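Local coordinates for uncharacterized protein (Magnetospirillum magneticum AMB-1, PDB 5MU5) that probably transfers sugars onto flagellin as a Maf-type glycosyltransferase, a step linked to formation of the bacterial flagellum, at residues T70-G75 with W209-V214; Q114-S119 with V609-P614. All coordinates share one frame; numbering follows the deposited sequence.

Contact 1 (T70-G75 with W209-V214)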
loop_
_atom_site.group_PDB
_atom_site.type_symbol
_atom_site.label_atom_id
_atom_site.label_comp_id
_atom_site.label_asym_id
_atom_site.label_seq_id
_atom_site.Cartn_x
_atom_site.Cartn_y
_atom_site.Cartn_z
ATOM N N THR A 70 18.882 -4.441 -29.386
ATOM C CA THR A 70 19.337 -5.779 -29.759
ATOM C C THR A 70 20.362 -6.362 -28.780
ATOM O O THR A 70 20.274 -7.519 -28.392
ATOM C CB THR A 70 19.983 -5.726 -31.145
ATOM O OG1 THR A 70 18.999 -5.299 -32.084
ATOM C CG2 THR A 70 20.551 -7.085 -31.548
ATOM N N ARG A 71 21.331 -5.546 -28.394
ATOM C CA ARG A 71 22.445 -5.976 -27.536
ATOM C C ARG A 71 22.053 -6.244 -26.068
ATOM O O ARG A 71 22.733 -7.002 -25.386
ATOM C CB ARG A 71 23.552 -4.896 -27.605
ATOM C CG ARG A 71 24.697 -5.033 -26.623
ATOM C CD ARG A 71 25.625 -3.815 -26.596
ATOM N NE ARG A 71 25.100 -2.637 -25.877
ATOM C CZ ARG A 71 25.111 -2.456 -24.539
ATOM N NH1 ARG A 71 25.576 -3.404 -23.702
ATOM N NH2 ARG A 71 24.626 -1.316 -24.020
ATOM N N THR A 72 20.967 -5.636 -25.585
ATOM C CA THR A 72 20.603 -5.709 -24.165
ATOM C C THR A 72 19.492 -6.701 -23.806
ATOM O O THR A 72 18.898 -6.617 -22.729
ATOM C CB THR A 72 20.207 -4.312 -23.629
ATOM O OG1 THR A 72 19.189 -3.721 -24.455
ATOM C CG2 THR A 72 21.396 -3.421 -23.604
ATOM N N ALA A 73 19.244 -7.661 -24.679
ATOM C CA ALA A 73 18.155 -8.623 -24.477
ATOM C C ALA A 73 18.275 -9.480 -23.224
ATOM O O ALA A 73 17.255 -9.858 -22.651
ATOM C CB ALA A 73 18.045 -9.545 -25.688
ATOM N N LEU A 74 19.502 -9.795 -22.812
ATOM C CA LEU A 74 19.722 -10.794 -21.751
ATOM C C LEU A 74 20.470 -10.328 -20.499
ATOM O O LEU A 74 20.452 -11.011 -19.482
ATOM C CB LEU A 74 20.475 -11.980 -22.356
ATOM C CG LEU A 74 19.818 -12.658 -23.574
ATOM C CD1 LEU A 74 20.783 -13.614 -24.268
ATOM C CD2 LEU A 74 18.537 -13.383 -23.170
ATOM N N GLY A 75 21.148 -9.191 -20.573
ATOM C CA GLY A 75 21.939 -8.731 -19.449
ATOM C C GLY A 75 21.069 -8.316 -18.279
ATOM O O GLY A 75 20.068 -7.629 -18.466
ATOM N N TRP A 209 12.410 -9.336 -13.599
ATOM C CA TRP A 209 12.923 -9.412 -14.966
ATOM C C TRP A 209 12.225 -8.443 -15.907
ATOM O O TRP A 209 12.232 -8.626 -17.129
ATOM C CB TRP A 209 12.895 -10.843 -15.488
ATOM C CG TRP A 209 13.992 -11.186 -16.478
ATOM C CD1 TRP A 209 13.835 -11.661 -17.753
ATOM C CD2 TRP A 209 15.409 -11.077 -16.265
ATOM N NE1 TRP A 209 15.067 -11.852 -18.342
ATOM C CE2 TRP A 209 16.044 -11.500 -17.442
ATOM C CE3 TRP A 209 16.196 -10.683 -15.183
ATOM C CZ2 TRP A 209 17.428 -11.534 -17.563
ATOM C CZ3 TRP A 209 17.576 -10.712 -15.316
ATOM C CH2 TRP A 209 18.170 -11.122 -16.488
ATOM N N THR A 210 11.632 -7.403 -15.330
ATOM C CA THR A 210 11.087 -6.291 -16.091
ATOM C C THR A 210 12.226 -5.648 -16.907
ATOM O O THR A 210 13.274 -5.303 -16.371
ATOM C CB THR A 210 10.469 -5.237 -15.133
ATOM O OG1 THR A 210 9.326 -5.798 -14.459
ATOM C CG2 THR A 210 10.053 -3.961 -15.871
ATOM N N ARG A 211 12.021 -5.524 -18.211
ATOM C CA ARG A 211 12.957 -4.851 -19.086
ATOM C C ARG A 211 12.850 -3.347 -18.882
ATOM O O ARG A 211 11.754 -2.781 -18.911
ATOM C CB ARG A 211 12.635 -5.190 -20.550
ATOM C CG ARG A 211 13.660 -4.695 -21.570
ATOM C CD ARG A 211 14.934 -5.512 -21.549
ATOM N NE ARG A 211 15.828 -5.148 -22.655
ATOM C CZ ARG A 211 15.777 -5.660 -23.886
ATOM N NH1 ARG A 211 14.858 -6.567 -24.210
ATOM N NH2 ARG A 211 16.648 -5.249 -24.805
ATOM N N LEU A 212 13.998 -2.711 -18.682
ATOM C CA LEU A 212 14.103 -1.268 -18.575
ATOM C C LEU A 212 14.882 -0.755 -19.786
ATOM O O LEU A 212 15.850 -1.391 -20.207
ATOM C CB LEU A 212 14.857 -0.917 -17.313
ATOM C CG LEU A 212 14.261 -1.498 -16.033
ATOM C CD1 LEU A 212 15.202 -1.235 -14.877
ATOM C CD2 LEU A 212 12.898 -0.884 -15.781
ATOM N N PHE A 213 14.448 0.372 -20.360
ATOM C CA PHE A 213 15.100 0.926 -21.539
ATOM C C PHE A 213 14.928 2.441 -21.613
ATOM O O PHE A 213 13.821 2.954 -21.508
ATOM C CB PHE A 213 14.545 0.281 -22.806
ATOM C CG PHE A 213 15.402 0.497 -24.004
ATOM C CD1 PHE A 213 16.440 -0.384 -24.292
ATOM C CD2 PHE A 213 15.193 1.595 -24.842
ATOM C CE1 PHE A 213 17.265 -0.167 -25.392
ATOM C CE2 PHE A 213 16.010 1.808 -25.945
ATOM C CZ PHE A 213 17.050 0.933 -26.221
ATOM N N VAL A 214 16.041 3.141 -21.805
ATOM C CA VAL A 214 16.061 4.577 -21.875
ATOM C C VAL A 214 16.204 4.910 -23.355
ATOM O O VAL A 214 17.181 4.528 -23.981
ATOM C CB VAL A 214 17.216 5.147 -21.020
ATOM C CG1 VAL A 214 17.412 6.636 -21.274
ATOM C CG2 VAL A 214 16.953 4.891 -19.534
#
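R211 reaches from its strand to T72, the first residue beyond helix 61-71, and gives OG1 a hydrogen bond from NH2 (3.0 Å, N-H...O angle 157°). The hydroxyl lies in the guanidinium plane, and the two side chains cross at about a right angle. With chi1 at 53°, T72 holds OG1 between its own N and carbonyl carbon; there the same oxygen also bonds M68 O in the last turn of the helix. R211 starts with CG anti to its backbone N and then bends at chi2 (74°), putting CD off the straight line of the chain.

The backbone of 72-73 covers one face of the guanidinium. T72 O sits 3.0 Å above the plane and A73 CA 3.5 Å above it, both toward the rim, and neither is a bonding contact. NH1 has its own partners at the end of helix 134-142, a salt bridge to D142 and a hydrogen bond to Q141, so the positive charge is probably well stabilised. The F213 ring also turns an edge to T72, with CE1 4.1 Å from OG1. W209 likewise brings its ring edge, CZ2, to within 3.6 Å of L74 O, while its NE1 bonds E118 O. Strand 211-214 borders a four-stranded parallel sheet, with helices packed on both faces as in a Rossmann-like alpha/beta fold.

Contact 2 (Q114-S119 with V609-P614)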
loop_
_atom_site.group_PDB
_atom_site.type_symbol
_atom_site.label_atom_id
_atom_site.label_comp_id
_atom_site.label_asym_id
_atom_site.label_seq_id
_atom_site.Cartn_x
_atom_site.Cartn_y
_atom_site.Cartn_z
ATOM N N GLN A 114 21.202 -17.908 -11.408
ATOM C CA GLN A 114 21.055 -16.640 -10.706
ATOM C C GLN A 114 20.171 -15.710 -11.543
ATOM O O GLN A 114 19.281 -15.075 -11.033
ATOM C CB GLN A 114 22.422 -15.989 -10.490
ATOM C CG GLN A 114 22.372 -14.795 -9.539
ATOM C CD GLN A 114 23.594 -13.874 -9.622
ATOM O OE1 GLN A 114 24.624 -14.212 -10.205
ATOM N NE2 GLN A 114 23.471 -12.697 -9.030
ATOM N N HIS A 115 20.432 -15.646 -12.843
ATOM C CA HIS A 115 19.700 -14.764 -13.740
ATOM C C HIS A 115 19.081 -15.607 -14.829
ATOM O O HIS A 115 19.649 -16.622 -15.217
ATOM C CB HIS A 115 20.641 -13.711 -14.369
ATOM C CG HIS A 115 21.292 -12.801 -13.369
ATOM N ND1 HIS A 115 20.570 -12.115 -12.411
ATOM C CD2 HIS A 115 22.588 -12.441 -13.193
ATOM C CE1 HIS A 115 21.395 -11.388 -11.677
ATOM N NE2 HIS A 115 22.624 -11.573 -12.128
ATOM N N PRO A 116 17.913 -15.201 -15.335
ATOM C CA PRO A 116 17.378 -15.984 -16.439
ATOM C C PRO A 116 18.295 -15.969 -17.685
ATOM O O PRO A 116 18.955 -14.966 -17.966
ATOM C CB PRO A 116 16.058 -15.269 -16.756
ATOM C CG PRO A 116 15.708 -14.537 -15.520
ATOM C CD PRO A 116 17.023 -14.094 -14.974
ATOM N N GLU A 117 18.326 -17.077 -18.412
ATOM C CA GLU A 117 19.010 -17.136 -19.709
ATOM C C GLU A 117 18.069 -16.817 -20.868
ATOM O O GLU A 117 18.481 -16.828 -22.021
ATOM C CB GLU A 117 19.645 -18.505 -19.935
ATOM C CG GLU A 117 21.098 -18.563 -19.485
ATOM C CD GLU A 117 21.698 -19.961 -19.582
ATOM O OE1 GLU A 117 21.056 -20.867 -20.167
ATOM O OE2 GLU A 117 22.823 -20.154 -19.071
ATOM N N GLU A 118 16.819 -16.513 -20.555
ATOM C CA GLU A 118 15.810 -16.228 -21.555
ATOM C C GLU A 118 15.346 -14.766 -21.434
ATOM O O GLU A 118 15.342 -14.187 -20.354
ATOM C CB GLU A 118 14.623 -17.193 -21.362
ATOM C CG GLU A 118 14.018 -17.178 -19.943
ATOM C CD GLU A 118 12.775 -18.047 -19.774
ATOM O OE1 GLU A 118 12.521 -18.935 -20.627
ATOM O OE2 GLU A 118 12.044 -17.832 -18.773
ATOM N N SER A 119 14.982 -14.164 -22.555
ATOM C CA SER A 119 14.336 -12.853 -22.544
ATOM C C SER A 119 12.895 -13.098 -22.141
ATOM O O SER A 119 12.354 -14.164 -22.418
ATOM C CB SER A 119 14.372 -12.184 -23.922
ATOM O OG SER A 119 15.615 -11.554 -24.143
ATOM N N VAL A 609 10.674 -20.167 -12.271
ATOM C CA VAL A 609 10.499 -20.777 -13.600
ATOM C C VAL A 609 11.364 -20.149 -14.700
ATOM O O VAL A 609 11.764 -20.839 -15.638
ATOM C CB VAL A 609 9.047 -20.776 -14.136
ATOM C CG1 VAL A 609 8.196 -21.703 -13.335
ATOM C CG2 VAL A 609 8.457 -19.381 -14.167
ATOM N N LYS A 610 11.601 -18.845 -14.621
ATOM C CA LYS A 610 12.489 -18.183 -15.571
ATOM C C LYS A 610 13.955 -18.613 -15.423
ATOM O O LYS A 610 14.744 -18.356 -16.296
ATOM C CB LYS A 610 12.517 -16.681 -15.325
ATOM C CG LYS A 610 11.245 -15.923 -15.548
ATOM C CD LYS A 610 11.607 -14.456 -15.419
ATOM C CE LYS A 610 10.381 -13.627 -15.144
ATOM N NZ LYS A 610 9.984 -13.735 -13.714
ATOM N N ARG A 611 14.306 -19.196 -14.288
ATOM C CA ARG A 611 15.693 -19.496 -13.950
ATOM C C ARG A 611 15.979 -20.988 -13.879
ATOM O O ARG A 611 17.109 -21.402 -13.640
ATOM C CB ARG A 611 16.018 -18.834 -12.607
ATOM C CG ARG A 611 16.062 -17.313 -12.695
ATOM C CD ARG A 611 16.214 -16.667 -11.331
ATOM N NE ARG A 611 16.352 -15.206 -11.416
ATOM C CZ ARG A 611 15.355 -14.360 -11.688
ATOM N NH1 ARG A 611 14.111 -14.782 -11.917
ATOM N NH2 ARG A 611 15.595 -13.067 -11.708
ATOM N N VAL A 612 14.962 -21.806 -14.111
ATOM C CA VAL A 612 15.150 -23.242 -14.015
ATOM C C VAL A 612 15.990 -23.784 -15.183
ATOM O O VAL A 612 15.774 -23.421 -16.325
ATOM C CB VAL A 612 13.794 -23.974 -13.912
ATOM C CG1 VAL A 612 13.061 -23.973 -15.240
ATOM C CG2 VAL A 612 14.000 -25.388 -13.391
ATOM N N THR A 613 16.973 -24.625 -14.861
ATOM C CA THR A 613 17.762 -25.348 -15.863
ATOM C C THR A 613 17.769 -26.825 -15.495
ATOM O O THR A 613 17.655 -27.173 -14.311
ATOM C CB THR A 613 19.234 -24.884 -15.945
ATOM O OG1 THR A 613 19.858 -25.017 -14.660
ATOM C CG2 THR A 613 19.301 -23.445 -16.412
ATOM N N PRO A 614 17.937 -27.699 -16.492
ATOM C CA PRO A 614 18.079 -27.436 -17.932
ATOM C C PRO A 614 16.805 -26.891 -18.578
ATOM O O PRO A 614 15.696 -27.378 -18.306
ATOM C CB PRO A 614 18.378 -28.812 -18.518
ATOM C CG PRO A 614 18.890 -29.629 -17.395
ATOM C CD PRO A 614 18.360 -29.059 -16.122
HETATM O O HOH W 1 16.648 -19.155 -17.595
#
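One direct hydrogen bond joins the segments: R611 donates its NE N-H to Q114 O at 3.0 Å. The oxygen lies in the guanidinium plane, but NE stands above the carbonyl plane, and the N-H...O angle is 150°. The R611 chain is extended from CG to NE, alongside the P116 ring. A water accepts from E117 N (2.8 Å); its link to K610 O, at 2.4 Å, is too short and doubtful.

Packing centres on that proline. Its CD lies over one face of the R611 guanidinium, 3.5 Å above the plane and toward the rim, while CG rests 3.8 Å from K610 CB and CB 3.4 Å from K610 O. E118 crosses K610 at about a right angle, bringing OE2 to 3.3 Å from K610 CA. This packing flanks a short two-stranded antiparallel sheet, 111-112 with 612-613, in which the N-terminal Maf domain pairs with the helical bundle; T613 pairs with S111, and an R611-L113 backbone bond continues the ladder.

Charge pairing involves a third piece of chain. D208 takes salt bridges from both R611 NH1 and K610 NZ, and NZ has a second one to D606. R611 also makes a cation-pi contact with Y607, four residues earlier.

Contacts 1 and 2 lie on the same side of the chain's centre, their own centres about 15 Å apart, and they touch. Their segments alternate in sequence: 70-75, 114-119, 209-214, then 609-614 near the C-terminus. Contact 1 is internal to the N-terminal Maf domain, whereas contact 2 joins that domain to the helical bundle. Between them, A73 O and S119 OG form a probable hydrogen bond of 2.8 Å, and W209 CZ3 packs 3.4 Å from P116 CD. The loop 114-119 thus lies between the edge of the parallel sheet and the end of helix 589-609, giving the two domains a continuous path of contact.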